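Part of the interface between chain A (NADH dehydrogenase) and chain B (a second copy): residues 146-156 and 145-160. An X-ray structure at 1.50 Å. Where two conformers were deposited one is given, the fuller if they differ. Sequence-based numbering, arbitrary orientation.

Chain A 146-156: TGIAESMRSVM
Chain B (145-160) GTGIAESMRSVMLGDR

This is a close, small-residue helix-helix contact between two copies of one protein, packed through serines and flanked by isoleucine-valine pairs, with no direct hydrogen bond across it and two bridging waters at one end. The axes of helix 148-156 of chain A and helix 148-160 of chain B approach to 8.9 Å, at a signed crossing angle of -131°, and the stretches together bury 401 Å². The register centres on S151(A) and S151(B), whose CA atoms lie 4.4 Å apart; I148(A) faces S154(B), and S154(A) faces G147(B), at CA-CA distances of 6.4 and 6.0 Å.

Serine suits the crossing because it is short and can spend its hydroxyl on its own helix. Both S151 CB atoms point toward the partner and meet at 3.7 Å, yet their rotamers differ: S151(A) is m, its OG donating to G147(A) O at 2.9 Å, while S151(B) is p, its OG donating to I148(B) O at 2.7 Å. S151(A) OG also packs 3.3 Å from S154(B) CB. S154(B), m, donates from OG to E150(B) O at 3.1 Å.

Isoleucine supplies reach from a sideways CB. With both chi angles m, I148(A) sets CD1 4.2 Å from V155(B) CG2, and I148(B) CD1 lies 4.1 Å from V155(A) CG2; both valines are t.

Each helix is preceded by G147 at the N-cap, with phi/psi 100/-6 in A and 75/4 in B. Positive phi favours glycine, and a CB on G147(B) would clash with S154(A) OG at 2.9 Å. Here water bridges the gap: one molecule donates to S154(A) O and T146(B) O, both at 2.9 Å, and another joins S154(A) OG at 2.7 Å to G147(B) O at 2.8 Å.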

# COMPACT_ATOMS: atom_id res chain seq x y z
N THR A 146 0.81 7.54 -17.32
CA THR A 146 -0.40 6.81 -16.93
C THR A 146 -1.14 7.37 -15.71
O THR A 146 -2.28 6.97 -15.45
CB THR A 146 -0.10 5.33 -16.65
OG1 THR A 146 0.84 5.22 -15.58
CG2 THR A 146 0.47 4.65 -17.89
N GLY A 147 -0.51 8.26 -14.96
CA GLY A 147 -1.15 8.78 -13.76
C GLY A 147 -0.68 8.12 -12.48
O GLY A 147 -1.05 8.55 -11.38
N ILE A 148 0.13 7.08 -12.60
CA ILE A 148 0.63 6.37 -11.42
C ILE A 148 1.62 7.24 -10.62
O ILE A 148 1.55 7.29 -9.40
CB ILE A 148 1.23 4.99 -11.77
CG1 ILE A 148 0.14 4.05 -12.29
CG2 ILE A 148 1.89 4.37 -10.56
CD1 ILE A 148 -0.83 3.59 -11.22
N ALA A 149 2.53 7.93 -11.31
CA ALA A 149 3.48 8.81 -10.61
C ALA A 149 2.76 9.86 -9.77
O ALA A 149 3.13 10.11 -8.62
CB ALA A 149 4.44 9.48 -11.60
N GLU A 150 1.72 10.47 -10.34
CA GLU A 150 0.92 11.46 -9.63
C GLU A 150 0.20 10.86 -8.43
O GLU A 150 0.13 11.48 -7.36
CB GLU A 150 -0.08 12.10 -10.60
CG GLU A 150 -1.00 13.13 -9.99
CD GLU A 150 -1.71 13.94 -11.05
OE1 GLU A 150 -1.18 14.05 -12.18
OE2 GLU A 150 -2.81 14.47 -10.77
N SER A 151 -0.33 9.65 -8.60
CA SER A 151 -0.99 8.95 -7.51
C SER A 151 -0.01 8.74 -6.38
O SER A 151 -0.33 8.95 -5.20
CB SER A 151 -1.50 7.60 -7.99
OG SER A 151 -2.49 7.77 -9.00
N MET A 152 1.20 8.33 -6.73
CA MET A 152 2.20 8.04 -5.72
C MET A 152 2.65 9.29 -4.99
O MET A 152 2.91 9.24 -3.80
CB MET A 152 3.39 7.30 -6.33
CG MET A 152 2.97 6.00 -6.96
SD MET A 152 4.38 4.97 -7.32
CE MET A 152 5.33 6.05 -8.38
N ARG A 153 2.72 10.41 -5.71
CA ARG A 153 3.00 11.68 -5.05
C ARG A 153 1.88 12.06 -4.08
O ARG A 153 2.15 12.46 -2.95
CB ARG A 153 3.25 12.79 -6.08
CG ARG A 153 4.59 12.65 -6.80
CD ARG A 153 4.90 13.87 -7.67
NE ARG A 153 3.99 13.98 -8.81
CZ ARG A 153 4.24 13.46 -10.01
NH1 ARG A 153 5.38 12.80 -10.23
NH2 ARG A 153 3.37 13.61 -11.00
N SER A 154 0.63 11.91 -4.51
CA SER A 154 -0.52 12.23 -3.65
C SER A 154 -0.54 11.39 -2.38
O SER A 154 -0.84 11.90 -1.29
CB SER A 154 -1.83 12.01 -4.41
OG SER A 154 -1.96 12.94 -5.48
N VAL A 155 -0.23 10.11 -2.52
CA VAL A 155 -0.31 9.18 -1.42
C VAL A 155 0.90 9.25 -0.49
O VAL A 155 0.77 9.47 0.71
CB VAL A 155 -0.50 7.75 -1.96
CG1 VAL A 155 -0.42 6.71 -0.84
CG2 VAL A 155 -1.84 7.64 -2.68
N MET A 156 2.09 9.09 -1.06
CA MET A 156 3.30 9.01 -0.26
C MET A 156 3.77 10.39 0.19
O MET A 156 3.96 10.63 1.38
CB MET A 156 4.39 8.30 -1.06
CG MET A 156 5.58 7.90 -0.26
SD MET A 156 5.22 6.53 0.85
CE MET A 156 6.88 6.20 1.41
N GLY B 145 -10.43 16.10 -3.42
CA GLY B 145 -9.63 17.31 -3.37
C GLY B 145 -8.16 17.08 -3.08
O GLY B 145 -7.30 17.87 -3.49
N THR B 146 -7.86 15.99 -2.38
CA THR B 146 -6.48 15.67 -2.04
C THR B 146 -5.84 14.75 -3.08
O THR B 146 -4.70 14.30 -2.92
CB THR B 146 -6.38 15.01 -0.66
OG1 THR B 146 -7.28 13.90 -0.61
CG2 THR B 146 -6.75 16.00 0.42
N GLY B 147 -6.59 14.46 -4.15
CA GLY B 147 -6.13 13.56 -5.18
C GLY B 147 -6.16 12.10 -4.77
O GLY B 147 -5.73 11.23 -5.52
N ILE B 148 -6.68 11.83 -3.57
CA ILE B 148 -6.69 10.46 -3.06
C ILE B 148 -7.73 9.59 -3.76
O ILE B 148 -7.48 8.41 -4.05
CB ILE B 148 -6.84 10.43 -1.52
CG1 ILE B 148 -5.64 11.13 -0.87
CG2 ILE B 148 -6.90 9.00 -1.01
CD1 ILE B 148 -4.30 10.60 -1.32
N ALA B 149 -8.90 10.14 -4.08
CA ALA B 149 -9.90 9.36 -4.81
C ALA B 149 -9.35 8.96 -6.17
O ALA B 149 -9.47 7.81 -6.58
CB ALA B 149 -11.22 10.12 -4.96
N GLU B 150 -8.70 9.90 -6.84
CA GLU B 150 -8.07 9.61 -8.12
C GLU B 150 -6.98 8.55 -7.98
O GLU B 150 -6.90 7.64 -8.80
CB GLU B 150 -7.49 10.89 -8.73
CG GLU B 150 -6.84 10.70 -10.09
CD GLU B 150 -7.77 11.05 -11.22
OE1 GLU B 150 -7.43 11.98 -12.00
OE2 GLU B 150 -8.83 10.40 -11.35
N SER B 151 -6.15 8.65 -6.95
CA SER B 151 -5.11 7.65 -6.73
C SER B 151 -5.70 6.25 -6.56
O SER B 151 -5.13 5.27 -7.04
CB SER B 151 -4.21 8.01 -5.54
OG SER B 151 -4.85 7.74 -4.31
N MET B 152 -6.85 6.17 -5.88
CA MET B 152 -7.50 4.87 -5.68
C MET B 152 -8.01 4.29 -6.99
O MET B 152 -7.90 3.09 -7.24
CB MET B 152 -8.63 5.00 -4.65
CG MET B 152 -8.13 5.34 -3.26
SD MET B 152 -9.43 5.89 -2.13
CE MET B 152 -10.47 4.44 -2.08
N ARG B 153 -8.56 5.15 -7.85
CA ARG B 153 -9.02 4.69 -9.15
C ARG B 153 -7.85 4.24 -10.01
O ARG B 153 -7.94 3.24 -10.74
CB ARG B 153 -9.82 5.79 -9.85
CG ARG B 153 -11.14 6.10 -9.17
CD ARG B 153 -11.99 7.05 -10.00
NE ARG B 153 -11.41 8.39 -10.08
CZ ARG B 153 -11.75 9.40 -9.28
NH1 ARG B 153 -12.66 9.24 -8.33
NH2 ARG B 153 -11.17 10.58 -9.43
N SER B 154 -6.74 4.97 -9.90
CA SER B 154 -5.55 4.68 -10.69
C SER B 154 -4.83 3.43 -10.22
O SER B 154 -4.44 2.58 -11.03
CB SER B 154 -4.60 5.87 -10.64
OG SER B 154 -5.16 6.99 -11.31
N VAL B 155 -4.66 3.31 -8.91
CA VAL B 155 -3.88 2.23 -8.33
C VAL B 155 -4.71 0.96 -8.13
O VAL B 155 -4.33 -0.12 -8.59
CB VAL B 155 -3.23 2.68 -7.00
CG1 VAL B 155 -2.59 1.51 -6.30
CG2 VAL B 155 -2.20 3.78 -7.25
N MET B 156 -5.84 1.09 -7.46
CA MET B 156 -6.64 -0.07 -7.11
C MET B 156 -7.45 -0.57 -8.30
O MET B 156 -7.34 -1.73 -8.70
CB MET B 156 -7.54 0.24 -5.91
CG MET B 156 -8.20 -0.95 -5.27
SD MET B 156 -7.02 -2.10 -4.54
CE MET B 156 -8.18 -3.18 -3.72
N LEU B 157 -8.27 0.29 -8.88
CA LEU B 157 -9.08 -0.11 -10.03
C LEU B 157 -8.23 -0.31 -11.27
O LEU B 157 -8.39 -1.30 -11.98
CB LEU B 157 -10.17 0.92 -10.32
CG LEU B 157 -11.19 1.17 -9.21
CD1 LEU B 157 -12.36 1.99 -9.72
CD2 LEU B 157 -11.68 -0.16 -8.67
N GLY B 158 -7.31 0.61 -11.53
CA GLY B 158 -6.51 0.56 -12.73
C GLY B 158 -5.42 -0.50 -12.69
O GLY B 158 -5.52 -1.54 -13.35
N ASP B 159 -4.38 -0.23 -11.92
CA ASP B 159 -3.20 -1.08 -11.91
C ASP B 159 -3.47 -2.51 -11.41
O ASP B 159 -3.03 -3.48 -12.02
CB ASP B 159 -2.11 -0.43 -11.06
CG ASP B 159 -0.75 -1.06 -11.26
OD1 ASP B 159 -0.37 -1.27 -12.43
OD2 ASP B 159 -0.06 -1.32 -10.25
N ARG B 160 -4.20 -2.63 -10.30
CA ARG B 160 -4.35 -3.92 -9.61
C ARG B 160 -5.51 -4.77 -10.09
O ARG B 160 -5.59 -5.96 -9.78
CB ARG B 160 -4.51 -3.68 -8.10
CG ARG B 160 -3.25 -3.17 -7.43
CD ARG B 160 -3.45 -2.87 -5.95
NE ARG B 160 -2.36 -2.04 -5.44
CZ ARG B 160 -2.40 -1.34 -4.30
NH1 ARG B 160 -3.49 -1.37 -3.53
NH2 ARG B 160 -1.36 -0.61 -3.95
O HOH W 1 -2.56 14.16 -1.00
O HOH W 2 -3.68 11.89 -7.31